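Local coordinates for protein xyloglucan-specific endo-beta-1,4-glucanase BoGH9A (PDB 6DHT) that cleaves internal beta-1,4-glucosidic linkages in the backbone of xyloglucan, releasing xyloglucan oligosaccharides, at residues D223-V236 against F292-W306. Residues are numbered along the deposited sequence; the frame is centred on the assembly and turned at random.
Sequences DWMLTMQDPEDGGV and FSKRALLAAEKAYAW
L226 meets helix 292-309 through both of its branches, a useful example of how packing begun on helix 213-226 carries on into the chain beyond it. Its CD1 lies over one face of the R295 guanidinium, 3.6 Å from CZ, and also reaches the edge of the F292 ring, while CD2 rests near the methyl of A299. R295 gets there by a chain fully extended from CG to NE, with CG anti to the backbone nitrogen (chi1 -180°), and approaches the leucine from the opposite direction.

Q229 continues the contact in the loop. Its NE2 donates to A299 O at 3.1 Å and gives its other hydrogen to G234 O; both acceptors lie close to the amide plane, and the two bonds fix the rotation of the carboxamide about chi3. An alanine here would remove the amide, and is likely to leave G234 O and A299 O without this shared donor and weaken the tie between loop and helix at this point.

Within the (alpha/alpha)6 barrel of glycoside hydrolase family 9, the contact joins the loop after helix 213-226 to helix 292-309, away from the active site and the bound metals, with F271 of helix 265-281 touching Q229 and A303.

Farther along, the loop leans on W306. G235 CA sits over the five-membered ring, 3.4 Å from its centroid, in a CH-pi contact that a beta carbon would obstruct by clashing with NE1. D233 shapes the loop here through an Asx turn, OD1 accepting from G235 N; at the ring edge NE1 makes a weak hydrogen bond to D233 OD2, whose stronger partner is K263. K302, bent at chi3 (71°), folds its chain back to the loop: NZ hydrogen-bonds to E232 O at 2.9 Å from above the carbonyl plane, P231 O lies 3.1 Å from the same NZ, and a water that NZ donates to passes the link on to D230 O.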
loop_
_atom_site.group_PDB
_atom_site.type_symbol
_atom_site.label_atom_id
_atom_site.label_comp_id
_atom_site.label_asym_id
_atom_site.label_seq_id
_atom_site.Cartn_x
_atom_site.Cartn_y
_atom_site.Cartn_z
ATOM N N ASP A 223 6.558 -16.667 -4.720
ATOM C CA ASP A 223 6.626 -18.037 -5.234
ATOM C C ASP A 223 5.785 -18.154 -6.499
ATOM O O ASP A 223 6.208 -18.770 -7.487
ATOM C CB ASP A 223 6.137 -19.015 -4.174
ATOM C CG ASP A 223 6.590 -20.430 -4.428
ATOM O OD1 ASP A 223 7.652 -20.607 -5.064
ATOM O OD2 ASP A 223 5.892 -21.346 -3.955
ATOM N N TRP A 224 4.596 -17.559 -6.492
ATOM C CA TRP A 224 3.809 -17.495 -7.721
ATOM C C TRP A 224 4.549 -16.724 -8.828
ATOM O O TRP A 224 4.581 -17.156 -9.986
ATOM C CB TRP A 224 2.427 -16.860 -7.482
ATOM C CG TRP A 224 1.818 -16.479 -8.772
ATOM C CD1 TRP A 224 1.439 -17.331 -9.762
ATOM C CD2 TRP A 224 1.603 -15.158 -9.283
ATOM N NE1 TRP A 224 0.970 -16.630 -10.835
ATOM C CE2 TRP A 224 1.076 -15.289 -10.577
ATOM C CE3 TRP A 224 1.788 -13.873 -8.766
ATOM C CZ2 TRP A 224 0.735 -14.190 -11.347
ATOM C CZ3 TRP A 224 1.440 -12.791 -9.537
ATOM C CH2 TRP A 224 0.931 -12.946 -10.801
ATOM N N MET A 225 5.136 -15.568 -8.495
ATOM C CA MET A 225 5.800 -14.740 -9.499
ATOM C C MET A 225 6.864 -15.525 -10.278
ATOM O O MET A 225 6.985 -15.351 -11.484
ATOM C CB MET A 225 6.430 -13.499 -8.847
ATOM C CG MET A 225 5.426 -12.520 -8.323
ATOM S SD MET A 225 6.189 -11.034 -7.638
ATOM C CE MET A 225 6.507 -10.103 -9.124
ATOM N N LEU A 226 7.626 -16.363 -9.584
ATOM C CA LEU A 226 8.635 -17.207 -10.236
ATOM C C LEU A 226 8.047 -18.013 -11.400
ATOM O O LEU A 226 8.715 -18.197 -12.424
ATOM C CB LEU A 226 9.283 -18.138 -9.214
ATOM C CG LEU A 226 10.174 -17.454 -8.180
ATOM C CD1 LEU A 226 10.591 -18.470 -7.156
ATOM C CD2 LEU A 226 11.423 -16.857 -8.803
ATOM N N THR A 227 6.806 -18.471 -11.248
ATOM C CA THR A 227 6.147 -19.287 -12.280
ATOM C C THR A 227 5.699 -18.484 -13.504
ATOM O O THR A 227 5.278 -19.058 -14.514
ATOM C CB THR A 227 4.919 -20.052 -11.728
ATOM O OG1 THR A 227 3.804 -19.163 -11.542
ATOM C CG2 THR A 227 5.256 -20.770 -10.430
ATOM N N MET A 228 5.779 -17.164 -13.433
ATOM C CA MET A 228 5.376 -16.291 -14.520
ATOM C C MET A 228 6.523 -15.924 -15.453
ATOM O O MET A 228 6.325 -15.111 -16.368
ATOM C CB MET A 228 4.711 -15.035 -13.953
ATOM C CG MET A 228 3.386 -15.331 -13.302
ATOM S SD MET A 228 2.061 -15.621 -14.463
ATOM C CE MET A 228 1.775 -13.969 -14.968
ATOM N N GLN A 229 7.701 -16.495 -15.186
ATOM C CA GLN A 229 8.882 -16.308 -16.017
ATOM C C GLN A 229 9.051 -17.488 -16.979
ATOM O O GLN A 229 9.071 -18.629 -16.542
ATOM C CB GLN A 229 10.126 -16.185 -15.139
ATOM C CG GLN A 229 11.380 -15.873 -15.941
ATOM C CD GLN A 229 12.555 -15.491 -15.079
ATOM O OE1 GLN A 229 12.861 -16.156 -14.102
ATOM N NE2 GLN A 229 13.250 -14.449 -15.484
ATOM N N ASP A 230 9.176 -17.179 -18.265
ATOM C CA ASP A 230 9.427 -18.192 -19.299
ATOM C C ASP A 230 10.835 -18.734 -19.057
ATOM O O ASP A 230 11.786 -17.959 -19.059
ATOM C CB ASP A 230 9.311 -17.530 -20.667
ATOM C CG ASP A 230 9.536 -18.504 -21.828
ATOM O OD1 ASP A 230 10.199 -19.544 -21.639
ATOM O OD2 ASP A 230 9.040 -18.200 -22.938
ATOM N N PRO A 231 10.974 -20.056 -18.825
ATOM C CA PRO A 231 12.280 -20.617 -18.465
ATOM C C PRO A 231 13.311 -20.541 -19.582
ATOM O O PRO A 231 14.481 -20.789 -19.316
ATOM C CB PRO A 231 11.964 -22.079 -18.148
ATOM C CG PRO A 231 10.725 -22.367 -18.914
ATOM C CD PRO A 231 9.940 -21.103 -18.919
ATOM N N GLU A 232 12.889 -20.184 -20.791
ATOM C CA GLU A 232 13.833 -20.015 -21.888
ATOM C C GLU A 232 14.355 -18.588 -21.935
ATOM O O GLU A 232 15.461 -18.322 -21.458
ATOM C CB GLU A 232 13.196 -20.415 -23.220
ATOM C CG GLU A 232 12.807 -21.887 -23.292
ATOM C CD GLU A 232 13.971 -22.822 -22.991
ATOM O OE1 GLU A 232 15.036 -22.673 -23.627
ATOM O OE2 GLU A 232 13.823 -23.700 -22.109
ATOM N N ASP A 233 13.565 -17.663 -22.470
ATOM C CA ASP A 233 14.075 -16.319 -22.736
ATOM C C ASP A 233 14.113 -15.380 -21.519
ATOM O O ASP A 233 14.636 -14.273 -21.621
ATOM C CB ASP A 233 13.292 -15.660 -23.868
ATOM C CG ASP A 233 11.869 -15.319 -23.485
ATOM O OD1 ASP A 233 11.429 -15.683 -22.370
ATOM O OD2 ASP A 233 11.187 -14.683 -24.314
ATOM N N GLY A 234 13.561 -15.815 -20.389
ATOM C CA GLY A 234 13.614 -15.015 -19.164
ATOM C C GLY A 234 12.527 -13.956 -19.039
ATOM O O GLY A 234 12.451 -13.269 -18.019
ATOM N N GLY A 235 11.689 -13.804 -20.060
ATOM C CA GLY A 235 10.624 -12.820 -20.026
ATOM C C GLY A 235 9.519 -13.229 -19.069
ATOM O O GLY A 235 9.454 -14.380 -18.630
ATOM N N VAL A 236 8.700 -12.260 -18.700
ATOM C CA VAL A 236 7.686 -12.439 -17.651
ATOM C C VAL A 236 6.324 -12.010 -18.188
ATOM O O VAL A 236 6.172 -10.901 -18.687
ATOM C CB VAL A 236 8.066 -11.642 -16.379
ATOM C CG1 VAL A 236 7.018 -11.816 -15.270
ATOM C CG2 VAL A 236 9.411 -12.074 -15.881
ATOM N N PHE A 292 15.698 -20.204 -2.072
ATOM C CA PHE A 292 14.980 -19.111 -2.721
ATOM C C PHE A 292 15.877 -17.906 -3.043
ATOM O O PHE A 292 15.801 -17.325 -4.122
ATOM C CB PHE A 292 13.768 -18.693 -1.885
ATOM C CG PHE A 292 13.067 -17.475 -2.410
ATOM C CD1 PHE A 292 12.525 -17.448 -3.680
ATOM C CD2 PHE A 292 12.959 -16.351 -1.617
ATOM C CE1 PHE A 292 11.917 -16.319 -4.156
ATOM C CE2 PHE A 292 12.316 -15.219 -2.082
ATOM C CZ PHE A 292 11.808 -15.198 -3.340
ATOM N N SER A 293 16.716 -17.506 -2.098
ATOM C CA SER A 293 17.577 -16.353 -2.321
ATOM C C SER A 293 18.365 -16.500 -3.616
ATOM O O SER A 293 18.376 -15.599 -4.443
ATOM C CB SER A 293 18.531 -16.142 -1.148
ATOM O OG SER A 293 19.448 -15.104 -1.441
ATOM N N LYS A 294 19.024 -17.649 -3.789
ATOM C CA LYS A 294 19.787 -17.920 -5.004
ATOM C C LYS A 294 18.921 -17.954 -6.255
ATOM O O LYS A 294 19.238 -17.343 -7.272
ATOM C CB LYS A 294 20.512 -19.256 -4.839
ATOM C CG LYS A 294 21.438 -19.620 -5.984
ATOM C CD LYS A 294 21.939 -21.055 -5.834
ATOM C CE LYS A 294 22.938 -21.408 -6.916
ATOM N NZ LYS A 294 24.234 -20.703 -6.704
ATOM N N ARG A 295 17.807 -18.660 -6.177
ATOM C CA ARG A 295 16.889 -18.731 -7.307
ATOM C C ARG A 295 16.355 -17.355 -7.718
ATOM O O ARG A 295 16.248 -17.041 -8.896
ATOM C CB ARG A 295 15.735 -19.672 -6.960
ATOM C CG ARG A 295 14.738 -19.829 -8.051
ATOM C CD ARG A 295 13.680 -20.854 -7.704
ATOM N NE ARG A 295 12.743 -21.001 -8.819
ATOM C CZ ARG A 295 11.537 -21.551 -8.729
ATOM N NH1 ARG A 295 11.088 -22.005 -7.558
ATOM N NH2 ARG A 295 10.777 -21.621 -9.815
ATOM N N ALA A 296 16.026 -16.521 -6.734
ATOM C CA ALA A 296 15.472 -15.198 -7.023
ATOM C C ALA A 296 16.466 -14.341 -7.775
ATOM O O ALA A 296 16.122 -13.649 -8.726
ATOM C CB ALA A 296 15.091 -14.505 -5.723
ATOM N N LEU A 297 17.723 -14.387 -7.341
ATOM C CA LEU A 297 18.733 -13.557 -7.980
ATOM C C LEU A 297 18.995 -14.010 -9.428
ATOM O O LEU A 297 19.050 -13.193 -10.349
ATOM C CB LEU A 297 20.027 -13.536 -7.156
ATOM C CG LEU A 297 21.082 -12.580 -7.696
ATOM C CD1 LEU A 297 20.588 -11.141 -7.714
ATOM C CD2 LEU A 297 22.363 -12.712 -6.887
ATOM N N LEU A 298 19.078 -15.312 -9.636
ATOM C CA LEU A 298 19.279 -15.835 -10.988
ATOM C C LEU A 298 18.122 -15.422 -11.879
ATOM O O LEU A 298 18.309 -14.930 -12.993
ATOM C CB LEU A 298 19.381 -17.361 -10.952
ATOM C CG LEU A 298 20.705 -17.925 -10.437
ATOM C CD1 LEU A 298 20.598 -19.419 -10.162
ATOM C CD2 LEU A 298 21.806 -17.656 -11.436
ATOM N N ALA A 299 16.903 -15.535 -11.348
ATOM C CA ALA A 299 15.706 -15.170 -12.087
ATOM C C ALA A 299 15.669 -13.687 -12.419
ATOM O O ALA A 299 15.259 -13.276 -13.506
ATOM C CB ALA A 299 14.470 -15.547 -11.290
ATOM N N ALA A 300 16.080 -12.873 -11.444
ATOM C CA ALA A 300 16.120 -11.430 -11.635
ATOM C C ALA A 300 17.031 -11.002 -12.775
ATOM O O ALA A 300 16.667 -10.156 -13.583
ATOM C CB ALA A 300 16.580 -10.751 -10.339
ATOM N N GLU A 301 18.220 -11.606 -12.824
ATOM C CA GLU A 301 19.211 -11.240 -13.831
ATOM C C GLU A 301 18.718 -11.652 -15.221
ATOM O O GLU A 301 18.836 -10.889 -16.173
ATOM C CB GLU A 301 20.587 -11.839 -13.484
ATOM C CG GLU A 301 21.175 -11.249 -12.188
ATOM C CD GLU A 301 22.673 -11.430 -12.030
ATOM O OE1 GLU A 301 23.086 -12.365 -11.316
ATOM O OE2 GLU A 301 23.432 -10.609 -12.587
ATOM N N LYS A 302 18.057 -12.804 -15.304
ATOM C CA LYS A 302 17.476 -13.239 -16.572
ATOM C C LYS A 302 16.323 -12.317 -17.005
ATOM O O LYS A 302 16.171 -12.000 -18.178
ATOM C CB LYS A 302 16.979 -14.688 -16.485
ATOM C CG LYS A 302 18.079 -15.748 -16.501
ATOM C CD LYS A 302 17.544 -17.126 -16.879
ATOM C CE LYS A 302 17.151 -17.201 -18.365
ATOM N NZ LYS A 302 16.584 -18.529 -18.747
ATOM N N ALA A 303 15.499 -11.868 -16.060
ATOM C CA ALA A 303 14.415 -10.966 -16.416
ATOM C C ALA A 303 14.925 -9.602 -16.865
ATOM O O ALA A 303 14.407 -9.009 -17.802
ATOM C CB ALA A 303 13.452 -10.794 -15.231
ATOM N N TYR A 304 15.943 -9.086 -16.180
ATOM C CA TYR A 304 16.496 -7.809 -16.563
ATOM C C TYR A 304 17.106 -7.902 -17.973
ATOM O O TYR A 304 16.916 -7.007 -18.798
ATOM C CB TYR A 304 17.540 -7.375 -15.522
ATOM C CG TYR A 304 18.060 -5.983 -15.735
ATOM C CD1 TYR A 304 19.180 -5.756 -16.521
ATOM C CD2 TYR A 304 17.449 -4.891 -15.133
ATOM C CE1 TYR A 304 19.655 -4.492 -16.728
ATOM C CE2 TYR A 304 17.920 -3.614 -15.333
ATOM C CZ TYR A 304 19.031 -3.423 -16.130
ATOM O OH TYR A 304 19.508 -2.156 -16.338
ATOM N N ALA A 305 17.814 -8.995 -18.222
ATOM C CA ALA A 305 18.373 -9.253 -19.548
ATOM C C ALA A 305 17.280 -9.208 -20.621
ATOM O O ALA A 305 17.443 -8.558 -21.658
ATOM C CB ALA A 305 19.084 -10.578 -19.559
ATOM N N TRP A 306 16.156 -9.876 -20.368
ATOM C CA TRP A 306 15.054 -9.849 -21.321
ATOM C C TRP A 306 14.592 -8.423 -21.556
ATOM O O TRP A 306 14.382 -8.012 -22.687
ATOM C CB TRP A 306 13.889 -10.724 -20.844
ATOM C CG TRP A 306 12.767 -10.870 -21.851
ATOM C CD1 TRP A 306 12.559 -11.922 -22.707
ATOM C CD2 TRP A 306 11.709 -9.939 -22.102
ATOM N NE1 TRP A 306 11.438 -11.698 -23.458
ATOM C CE2 TRP A 306 10.897 -10.488 -23.114
ATOM C CE3 TRP A 306 11.373 -8.692 -21.574
ATOM C CZ2 TRP A 306 9.774 -9.830 -23.603
ATOM C CZ3 TRP A 306 10.270 -8.048 -22.052
ATOM C CH2 TRP A 306 9.473 -8.615 -23.060
HETATM O O HOH W 1 14.222 -17.821 -17.576
HETATM O O HOH W 2 17.157 -13.474 -20.201
#